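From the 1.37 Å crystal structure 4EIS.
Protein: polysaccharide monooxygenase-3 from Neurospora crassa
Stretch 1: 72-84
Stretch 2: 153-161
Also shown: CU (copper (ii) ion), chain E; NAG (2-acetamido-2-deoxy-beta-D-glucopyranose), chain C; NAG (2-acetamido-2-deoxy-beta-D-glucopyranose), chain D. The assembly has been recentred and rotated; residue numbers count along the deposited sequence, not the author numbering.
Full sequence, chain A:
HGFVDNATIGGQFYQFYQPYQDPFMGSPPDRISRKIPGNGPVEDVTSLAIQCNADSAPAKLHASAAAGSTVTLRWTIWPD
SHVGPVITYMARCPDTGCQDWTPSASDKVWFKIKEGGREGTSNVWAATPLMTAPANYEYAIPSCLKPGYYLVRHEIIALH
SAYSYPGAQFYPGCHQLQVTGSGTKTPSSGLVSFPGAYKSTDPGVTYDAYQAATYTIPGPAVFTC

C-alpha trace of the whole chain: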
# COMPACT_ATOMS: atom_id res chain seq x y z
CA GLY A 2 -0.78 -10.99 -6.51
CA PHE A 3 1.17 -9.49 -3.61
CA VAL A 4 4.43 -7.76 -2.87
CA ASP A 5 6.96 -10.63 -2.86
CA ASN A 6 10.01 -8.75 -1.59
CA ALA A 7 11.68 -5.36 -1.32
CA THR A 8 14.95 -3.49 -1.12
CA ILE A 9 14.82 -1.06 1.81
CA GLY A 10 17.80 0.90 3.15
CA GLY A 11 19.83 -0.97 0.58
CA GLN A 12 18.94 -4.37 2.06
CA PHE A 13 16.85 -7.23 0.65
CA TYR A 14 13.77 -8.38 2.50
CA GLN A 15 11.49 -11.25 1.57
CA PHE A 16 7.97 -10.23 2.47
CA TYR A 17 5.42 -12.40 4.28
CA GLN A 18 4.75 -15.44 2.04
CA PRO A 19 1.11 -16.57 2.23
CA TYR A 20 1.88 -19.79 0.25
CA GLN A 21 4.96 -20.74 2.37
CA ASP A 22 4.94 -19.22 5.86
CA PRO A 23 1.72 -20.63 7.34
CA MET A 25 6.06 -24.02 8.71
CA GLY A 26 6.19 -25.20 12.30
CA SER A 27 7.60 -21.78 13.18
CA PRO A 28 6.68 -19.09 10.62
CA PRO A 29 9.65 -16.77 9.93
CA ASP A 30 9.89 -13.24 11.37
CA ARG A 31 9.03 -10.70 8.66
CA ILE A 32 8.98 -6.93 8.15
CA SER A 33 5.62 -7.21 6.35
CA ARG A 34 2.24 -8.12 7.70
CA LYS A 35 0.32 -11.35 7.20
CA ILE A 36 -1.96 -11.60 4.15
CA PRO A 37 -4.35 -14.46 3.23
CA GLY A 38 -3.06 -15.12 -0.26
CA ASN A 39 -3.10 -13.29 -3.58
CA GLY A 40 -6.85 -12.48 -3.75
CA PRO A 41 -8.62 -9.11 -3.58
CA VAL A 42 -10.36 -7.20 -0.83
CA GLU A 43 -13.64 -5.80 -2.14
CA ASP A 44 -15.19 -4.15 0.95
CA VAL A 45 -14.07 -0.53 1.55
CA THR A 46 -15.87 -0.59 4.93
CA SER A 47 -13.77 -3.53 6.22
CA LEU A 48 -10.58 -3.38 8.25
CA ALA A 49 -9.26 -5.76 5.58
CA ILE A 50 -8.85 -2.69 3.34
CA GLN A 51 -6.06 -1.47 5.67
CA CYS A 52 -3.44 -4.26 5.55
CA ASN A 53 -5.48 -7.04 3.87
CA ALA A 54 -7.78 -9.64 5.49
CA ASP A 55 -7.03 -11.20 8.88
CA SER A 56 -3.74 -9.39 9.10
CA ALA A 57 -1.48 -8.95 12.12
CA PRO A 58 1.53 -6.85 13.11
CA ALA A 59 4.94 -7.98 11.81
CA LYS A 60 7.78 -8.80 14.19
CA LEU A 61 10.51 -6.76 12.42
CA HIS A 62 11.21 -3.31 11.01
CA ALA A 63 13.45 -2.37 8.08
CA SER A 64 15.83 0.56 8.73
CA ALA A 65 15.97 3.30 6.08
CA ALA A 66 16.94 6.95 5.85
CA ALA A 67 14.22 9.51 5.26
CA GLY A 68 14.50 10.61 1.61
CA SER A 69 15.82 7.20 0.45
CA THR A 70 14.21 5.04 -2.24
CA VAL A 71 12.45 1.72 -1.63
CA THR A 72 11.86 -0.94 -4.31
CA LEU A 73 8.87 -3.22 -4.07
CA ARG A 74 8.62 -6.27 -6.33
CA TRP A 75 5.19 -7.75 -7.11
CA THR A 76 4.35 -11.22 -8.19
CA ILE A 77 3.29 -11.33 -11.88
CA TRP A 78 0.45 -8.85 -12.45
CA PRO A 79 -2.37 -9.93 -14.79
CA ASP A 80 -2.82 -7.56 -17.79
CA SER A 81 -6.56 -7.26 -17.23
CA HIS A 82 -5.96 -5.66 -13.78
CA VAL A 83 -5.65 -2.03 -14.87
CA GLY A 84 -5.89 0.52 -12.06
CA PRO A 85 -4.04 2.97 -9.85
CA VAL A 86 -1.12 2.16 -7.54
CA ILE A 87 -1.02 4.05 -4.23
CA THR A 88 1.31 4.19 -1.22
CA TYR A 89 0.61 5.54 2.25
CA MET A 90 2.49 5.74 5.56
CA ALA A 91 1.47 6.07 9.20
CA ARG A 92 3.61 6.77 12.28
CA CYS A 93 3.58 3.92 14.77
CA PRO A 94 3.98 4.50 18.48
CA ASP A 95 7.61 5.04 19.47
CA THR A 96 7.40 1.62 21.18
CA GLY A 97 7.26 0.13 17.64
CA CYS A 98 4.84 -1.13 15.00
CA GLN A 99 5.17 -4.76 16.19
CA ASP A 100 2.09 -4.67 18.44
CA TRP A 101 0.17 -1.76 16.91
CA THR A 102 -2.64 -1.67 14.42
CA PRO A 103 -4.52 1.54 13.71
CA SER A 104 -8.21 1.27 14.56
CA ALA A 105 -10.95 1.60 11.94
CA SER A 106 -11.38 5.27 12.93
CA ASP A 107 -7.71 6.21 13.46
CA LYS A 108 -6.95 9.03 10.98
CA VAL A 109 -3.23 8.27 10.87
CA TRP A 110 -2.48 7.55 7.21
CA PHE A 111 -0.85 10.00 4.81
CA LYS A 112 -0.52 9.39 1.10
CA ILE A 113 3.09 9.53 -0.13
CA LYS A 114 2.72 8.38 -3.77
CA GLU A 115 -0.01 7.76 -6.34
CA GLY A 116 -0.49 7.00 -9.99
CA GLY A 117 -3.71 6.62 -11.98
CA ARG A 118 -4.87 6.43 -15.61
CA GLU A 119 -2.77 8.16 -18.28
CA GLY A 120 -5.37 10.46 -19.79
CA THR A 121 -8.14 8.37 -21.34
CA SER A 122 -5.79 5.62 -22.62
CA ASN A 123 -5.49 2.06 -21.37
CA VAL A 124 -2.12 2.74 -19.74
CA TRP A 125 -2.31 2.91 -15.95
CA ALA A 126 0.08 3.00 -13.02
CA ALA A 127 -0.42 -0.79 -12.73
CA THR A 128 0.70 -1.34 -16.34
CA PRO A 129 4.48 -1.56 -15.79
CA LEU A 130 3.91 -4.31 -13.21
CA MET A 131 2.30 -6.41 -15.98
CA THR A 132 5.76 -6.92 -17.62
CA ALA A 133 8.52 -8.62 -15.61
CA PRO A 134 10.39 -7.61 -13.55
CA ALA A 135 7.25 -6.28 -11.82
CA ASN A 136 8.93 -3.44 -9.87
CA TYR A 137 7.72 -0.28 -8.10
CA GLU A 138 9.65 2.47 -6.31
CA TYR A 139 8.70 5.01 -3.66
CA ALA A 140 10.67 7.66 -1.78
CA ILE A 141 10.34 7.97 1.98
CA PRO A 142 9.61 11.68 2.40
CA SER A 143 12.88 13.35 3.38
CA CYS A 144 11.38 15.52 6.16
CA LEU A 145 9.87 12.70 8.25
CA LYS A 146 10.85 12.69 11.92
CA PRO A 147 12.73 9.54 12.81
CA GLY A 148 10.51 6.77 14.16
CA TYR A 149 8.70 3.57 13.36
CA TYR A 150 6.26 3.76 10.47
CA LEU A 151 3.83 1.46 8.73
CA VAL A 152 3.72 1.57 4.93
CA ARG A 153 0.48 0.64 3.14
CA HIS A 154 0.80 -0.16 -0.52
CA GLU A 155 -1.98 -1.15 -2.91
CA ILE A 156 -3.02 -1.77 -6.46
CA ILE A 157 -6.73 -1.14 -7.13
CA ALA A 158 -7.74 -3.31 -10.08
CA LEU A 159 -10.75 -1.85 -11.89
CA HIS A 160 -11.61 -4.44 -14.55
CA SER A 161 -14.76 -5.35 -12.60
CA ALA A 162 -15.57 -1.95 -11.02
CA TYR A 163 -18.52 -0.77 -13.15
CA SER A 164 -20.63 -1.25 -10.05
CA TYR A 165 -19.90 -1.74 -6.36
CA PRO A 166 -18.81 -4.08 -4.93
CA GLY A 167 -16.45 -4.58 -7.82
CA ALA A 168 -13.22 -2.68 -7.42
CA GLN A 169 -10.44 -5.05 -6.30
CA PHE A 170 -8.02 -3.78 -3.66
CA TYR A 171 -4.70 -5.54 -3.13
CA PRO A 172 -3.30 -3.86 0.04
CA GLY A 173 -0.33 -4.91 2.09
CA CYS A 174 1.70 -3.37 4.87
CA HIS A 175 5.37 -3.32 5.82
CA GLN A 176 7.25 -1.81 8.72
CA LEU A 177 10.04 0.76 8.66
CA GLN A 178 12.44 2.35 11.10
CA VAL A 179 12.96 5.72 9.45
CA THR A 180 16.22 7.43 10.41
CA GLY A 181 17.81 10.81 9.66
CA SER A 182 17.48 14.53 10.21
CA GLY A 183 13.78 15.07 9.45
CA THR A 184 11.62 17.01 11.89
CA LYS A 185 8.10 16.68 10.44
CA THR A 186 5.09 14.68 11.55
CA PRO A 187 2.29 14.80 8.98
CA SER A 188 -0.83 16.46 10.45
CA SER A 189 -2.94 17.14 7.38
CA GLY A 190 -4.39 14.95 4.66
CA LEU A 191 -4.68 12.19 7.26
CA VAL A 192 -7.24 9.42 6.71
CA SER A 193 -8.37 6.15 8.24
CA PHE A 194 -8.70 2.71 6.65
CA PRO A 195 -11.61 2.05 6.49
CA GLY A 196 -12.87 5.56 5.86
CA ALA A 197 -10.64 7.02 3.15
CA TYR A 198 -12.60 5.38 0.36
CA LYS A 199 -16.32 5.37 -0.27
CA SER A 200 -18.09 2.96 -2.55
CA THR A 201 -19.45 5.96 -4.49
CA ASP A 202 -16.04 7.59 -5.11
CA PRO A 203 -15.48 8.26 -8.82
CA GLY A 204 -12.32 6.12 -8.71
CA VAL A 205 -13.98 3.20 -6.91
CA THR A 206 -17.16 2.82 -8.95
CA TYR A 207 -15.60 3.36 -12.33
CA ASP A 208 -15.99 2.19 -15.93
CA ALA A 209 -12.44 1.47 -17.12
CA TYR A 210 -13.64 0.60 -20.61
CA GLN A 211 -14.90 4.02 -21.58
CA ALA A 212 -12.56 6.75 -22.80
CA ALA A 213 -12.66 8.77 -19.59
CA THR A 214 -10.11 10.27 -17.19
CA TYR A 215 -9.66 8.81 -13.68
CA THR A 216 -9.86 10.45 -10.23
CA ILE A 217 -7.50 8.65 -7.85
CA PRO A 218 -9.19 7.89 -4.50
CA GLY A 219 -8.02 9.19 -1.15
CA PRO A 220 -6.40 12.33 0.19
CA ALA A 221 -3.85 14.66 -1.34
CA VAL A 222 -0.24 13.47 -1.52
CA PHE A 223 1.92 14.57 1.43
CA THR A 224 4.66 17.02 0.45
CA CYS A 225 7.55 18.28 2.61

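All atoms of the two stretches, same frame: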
# COMPACT_ATOMS: atom_id res chain seq x y z
N THR A 72 12.38 -0.14 -3.22
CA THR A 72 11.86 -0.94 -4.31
C THR A 72 10.94 -2.01 -3.77
O THR A 72 11.31 -2.76 -2.87
CB THR A 72 13.03 -1.61 -5.08
OG1 THR A 72 13.90 -0.61 -5.60
CG2 THR A 72 12.56 -2.47 -6.27
N LEU A 73 9.75 -2.10 -4.34
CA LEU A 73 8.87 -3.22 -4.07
C LEU A 73 8.76 -4.05 -5.34
O LEU A 73 8.69 -3.51 -6.44
CB LEU A 73 7.48 -2.71 -3.67
CG LEU A 73 7.45 -1.74 -2.49
CD1 LEU A 73 6.01 -1.33 -2.20
CD2 LEU A 73 8.05 -2.35 -1.24
N ARG A 74 8.73 -5.37 -5.19
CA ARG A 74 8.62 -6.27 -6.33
C ARG A 74 7.37 -7.13 -6.17
O ARG A 74 7.30 -7.95 -5.25
CB ARG A 74 9.88 -7.12 -6.45
CG ARG A 74 11.10 -6.28 -6.80
CD ARG A 74 12.37 -7.11 -6.91
NE ARG A 74 13.53 -6.25 -6.84
CZ ARG A 74 14.13 -5.83 -5.72
NH1 ARG A 74 13.75 -6.24 -4.52
NH2 ARG A 74 15.17 -5.04 -5.84
N TRP A 75 6.42 -6.97 -7.08
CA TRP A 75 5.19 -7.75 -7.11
C TRP A 75 5.39 -9.06 -7.79
O TRP A 75 6.24 -9.18 -8.68
CB TRP A 75 4.08 -6.98 -7.83
CG TRP A 75 3.42 -5.91 -7.00
CD1 TRP A 75 3.86 -4.64 -6.73
CD2 TRP A 75 2.12 -6.03 -6.36
NE1 TRP A 75 2.96 -3.97 -5.94
CE2 TRP A 75 1.89 -4.76 -5.68
CE3 TRP A 75 1.17 -7.04 -6.24
CZ2 TRP A 75 0.74 -4.53 -4.95
CZ3 TRP A 75 0.02 -6.79 -5.51
CH2 TRP A 75 -0.18 -5.56 -4.88
N THR A 76 4.56 -10.02 -7.39
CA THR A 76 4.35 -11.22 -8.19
C THR A 76 3.76 -10.81 -9.55
O THR A 76 3.33 -9.66 -9.72
CB THR A 76 3.43 -12.19 -7.45
OG1 THR A 76 2.17 -11.56 -7.19
CG2 THR A 76 4.06 -12.60 -6.13
N ILE A 77 3.68 -11.72 -10.52
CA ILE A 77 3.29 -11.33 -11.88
C ILE A 77 1.87 -10.77 -11.94
O ILE A 77 0.93 -11.42 -11.51
CB ILE A 77 3.48 -12.50 -12.87
CG1 ILE A 77 3.09 -12.08 -14.29
CG2 ILE A 77 2.63 -13.69 -12.49
CD1 ILE A 77 4.15 -11.28 -15.02
N TRP A 78 1.72 -9.56 -12.49
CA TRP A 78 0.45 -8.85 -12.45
C TRP A 78 -0.36 -9.09 -13.71
O TRP A 78 0.11 -8.78 -14.79
CB TRP A 78 0.68 -7.35 -12.19
CG TRP A 78 -0.60 -6.69 -11.73
CD1 TRP A 78 -1.33 -5.68 -12.37
CD2 TRP A 78 -1.33 -6.98 -10.53
NE1 TRP A 78 -2.45 -5.36 -11.67
CE2 TRP A 78 -2.50 -6.08 -10.52
CE3 TRP A 78 -1.14 -7.83 -9.46
CZ2 TRP A 78 -3.44 -6.13 -9.51
CZ3 TRP A 78 -2.08 -7.86 -8.43
CH2 TRP A 78 -3.20 -7.01 -8.46
N PRO A 79 -1.58 -9.64 -13.59
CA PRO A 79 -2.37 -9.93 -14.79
C PRO A 79 -2.73 -8.68 -15.61
O PRO A 79 -3.12 -7.67 -15.06
CB PRO A 79 -3.64 -10.60 -14.26
CG PRO A 79 -3.63 -10.44 -12.80
CD PRO A 79 -2.24 -10.12 -12.36
N ASP A 80 -2.63 -8.76 -16.94
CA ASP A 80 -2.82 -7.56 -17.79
C ASP A 80 -4.24 -7.00 -17.82
O ASP A 80 -4.43 -5.85 -18.21
CB ASP A 80 -2.24 -7.72 -19.21
CG ASP A 80 -2.88 -8.84 -20.01
OD1 ASP A 80 -4.06 -9.17 -19.80
OD2 ASP A 80 -2.17 -9.37 -20.89
N SER A 81 -5.22 -7.77 -17.38
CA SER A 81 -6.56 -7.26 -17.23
C SER A 81 -6.66 -6.27 -16.06
O SER A 81 -7.54 -5.40 -16.07
CB SER A 81 -7.52 -8.41 -16.98
OG SER A 81 -7.22 -9.06 -15.77
N HIS A 82 -5.79 -6.38 -15.06
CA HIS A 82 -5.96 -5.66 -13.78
C HIS A 82 -5.42 -4.23 -13.86
O HIS A 82 -4.51 -3.85 -13.10
CB HIS A 82 -5.32 -6.47 -12.65
CG HIS A 82 -6.09 -7.73 -12.30
ND1 HIS A 82 -6.64 -8.54 -13.21
CD2 HIS A 82 -6.37 -8.30 -11.07
CE1 HIS A 82 -7.23 -9.56 -12.61
NE2 HIS A 82 -7.08 -9.42 -11.30
N VAL A 83 -5.97 -3.45 -14.78
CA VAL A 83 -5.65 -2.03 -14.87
C VAL A 83 -6.17 -1.32 -13.62
O VAL A 83 -7.19 -1.71 -13.04
CB VAL A 83 -6.27 -1.37 -16.12
CG1 VAL A 83 -5.60 -1.88 -17.39
CG2 VAL A 83 -7.78 -1.55 -16.15
N GLY A 84 -5.49 -0.26 -13.22
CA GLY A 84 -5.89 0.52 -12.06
C GLY A 84 -4.74 1.33 -11.52
O GLY A 84 -3.59 1.19 -11.99
N ARG A 153 1.58 1.34 3.79
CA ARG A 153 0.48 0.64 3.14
C ARG A 153 0.58 0.87 1.67
O ARG A 153 0.50 2.01 1.22
CB ARG A 153 -0.86 1.18 3.61
CG ARG A 153 -2.06 0.48 2.99
CD ARG A 153 -3.37 1.07 3.49
NE ARG A 153 -4.53 0.51 2.80
CZ ARG A 153 -4.94 0.88 1.59
NH1 ARG A 153 -4.37 1.88 0.94
NH2 ARG A 153 -5.98 0.29 1.03
N HIS A 154 0.70 -0.22 0.93
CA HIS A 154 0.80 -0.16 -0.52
C HIS A 154 -0.30 -0.98 -1.16
O HIS A 154 -0.60 -2.08 -0.71
CB HIS A 154 2.18 -0.68 -0.92
CG HIS A 154 2.43 -0.74 -2.41
ND1 HIS A 154 2.69 0.35 -3.17
CD2 HIS A 154 2.55 -1.84 -3.25
CE1 HIS A 154 2.90 -0.04 -4.43
NE2 HIS A 154 2.82 -1.36 -4.49
N GLU A 155 -0.92 -0.46 -2.21
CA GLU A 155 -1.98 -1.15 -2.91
C GLU A 155 -1.95 -0.92 -4.40
O GLU A 155 -1.48 0.11 -4.89
CB GLU A 155 -3.36 -0.72 -2.41
CG GLU A 155 -3.68 0.71 -2.77
CD GLU A 155 -4.94 1.22 -2.08
OE1 GLU A 155 -5.87 0.41 -1.81
OE2 GLU A 155 -4.97 2.43 -1.78
N ILE A 156 -2.49 -1.92 -5.10
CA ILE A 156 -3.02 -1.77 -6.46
C ILE A 156 -4.54 -1.87 -6.33
O ILE A 156 -5.04 -2.73 -5.57
CB ILE A 156 -2.55 -2.86 -7.44
CG1 ILE A 156 -1.03 -2.87 -7.56
CG2 ILE A 156 -3.21 -2.64 -8.81
CD1 ILE A 156 -0.47 -4.15 -8.14
N ILE A 157 -5.28 -1.02 -7.04
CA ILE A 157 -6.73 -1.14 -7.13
C ILE A 157 -7.06 -1.56 -8.56
O ILE A 157 -7.01 -0.76 -9.50
CB ILE A 157 -7.48 0.15 -6.80
CG1 ILE A 157 -6.96 0.78 -5.50
CG2 ILE A 157 -8.96 -0.14 -6.70
CD1 ILE A 157 -7.60 2.11 -5.21
N ALA A 158 -7.37 -2.84 -8.74
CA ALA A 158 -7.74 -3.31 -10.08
C ALA A 158 -9.20 -3.00 -10.39
O ALA A 158 -10.09 -3.28 -9.56
CB ALA A 158 -7.48 -4.79 -10.20
N LEU A 159 -9.44 -2.40 -11.56
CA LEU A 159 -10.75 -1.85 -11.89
C LEU A 159 -11.48 -2.52 -13.05
O LEU A 159 -12.48 -1.99 -13.54
CB LEU A 159 -10.60 -0.35 -12.18
CG LEU A 159 -10.11 0.53 -11.03
CD1 LEU A 159 -9.84 1.94 -11.51
CD2 LEU A 159 -11.12 0.50 -9.87
N HIS A 160 -11.00 -3.69 -13.45
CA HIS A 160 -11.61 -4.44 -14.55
C HIS A 160 -13.01 -4.90 -14.28
O HIS A 160 -13.75 -5.22 -15.23
CB HIS A 160 -10.72 -5.61 -14.96
CG HIS A 160 -10.43 -6.56 -13.86
ND1 HIS A 160 -9.63 -6.23 -12.82
CD2 HIS A 160 -10.84 -7.86 -13.64
CE1 HIS A 160 -9.56 -7.27 -11.97
NE2 HIS A 160 -10.29 -8.27 -12.48
N SER A 161 -13.40 -4.93 -13.00
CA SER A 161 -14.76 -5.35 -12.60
C SER A 161 -15.44 -4.30 -11.71
O SER A 161 -16.25 -4.65 -10.86
CB SER A 161 -14.70 -6.70 -11.87
OG SER A 161 -14.33 -7.77 -12.72
CU CU E . -6.82 -10.80 -9.73
C1 NAG C . 11.80 -10.77 -5.89
C2 NAG C . 12.54 -12.06 -6.07
C3 NAG C . 12.49 -12.21 -7.58
C4 NAG C . 11.05 -12.11 -8.10
C5 NAG C . 10.29 -10.93 -7.47
C6 NAG C . 8.83 -10.87 -7.88
C7 NAG C . 14.54 -12.73 -4.85
C8 NAG C . 15.97 -12.38 -4.53
N2 NAG C . 13.90 -11.89 -5.64
O3 NAG C . 13.10 -13.44 -7.91
O4 NAG C . 11.14 -11.79 -9.46
O5 NAG C . 10.42 -10.95 -6.06
O6 NAG C . 8.15 -12.07 -7.64
O7 NAG C . 14.04 -13.76 -4.38
C1 NAG D . 11.02 -13.50 -10.54
C2 NAG D . 10.71 -12.61 -11.74
C3 NAG D . 11.30 -13.25 -13.00
C4 NAG D . 12.76 -13.67 -12.78
C5 NAG D . 12.91 -14.46 -11.47
C6 NAG D . 14.34 -14.89 -11.18
C7 NAG D . 8.71 -11.20 -11.59
C8 NAG D . 7.20 -11.16 -11.51
N2 NAG D . 9.28 -12.39 -11.70
O3 NAG D . 11.17 -12.40 -14.12
O4 NAG D . 13.23 -14.44 -13.87
O5 NAG D . 12.42 -13.66 -10.41
O6 NAG D . 15.12 -13.77 -10.83
O7 NAG D . 9.36 -10.16 -11.55

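The axes of the two strands come no closer than 10.7 Å, too far for the backbones to pair, and side chains fill the gap. On one strand Leu73 and Trp75 point across; on the other, His154 and Ile156 answer. Leu73, with chi1 m and chi2 t, lays CD1 over the face of the His154 imidazole, 3.6 Å from the ring centroid. The t rotamer of His154 extends its ring across the gap, where it offers two different surfaces: the face takes the leucine methyl, while at the edge NE2 accepts a hydrogen bond from Trp75 NE1 (3.0 Å between these nitrogens). Because His154 ND1 is bonded elsewhere in the structure, neither ring nitrogen is left unsatisfied.

Ile156 has the largest buried area in the contact. Its m,t conformation carries CD1 into the corner formed by two indoles, over a face of each, 3.3 Å from the centroid of the six-membered ring of Trp75 and 3.6 Å from that of Trp78, nearly on both ring normals. The two tryptophans reach this one methyl from different chi1 wells, m for Trp75 and t for Trp78. Trp78 is further held by NE1 donating to the backbone O of His82 at 2.9 Å, a bond that ties the indole to the end of the Pro79–His82 type I turn.

His82, chi1 m, binds copper through NE2 at 2.1 Å, while its ND1 donates to Ser81 OG at 2.7 Å, so both ring nitrogens are engaged. The p rotamer of His160 places its ring face to face with that of His82, centroids 3.9 Å apart and planes 28° apart. The price is His160 ND1, buried without a partner.

Backbone closes the far end. Leu159 N donates to Val83 O at 2.8 Å, and Gly84 CA sits 3.1 Å from Ile157 O, where a CB would clash with that oxygen.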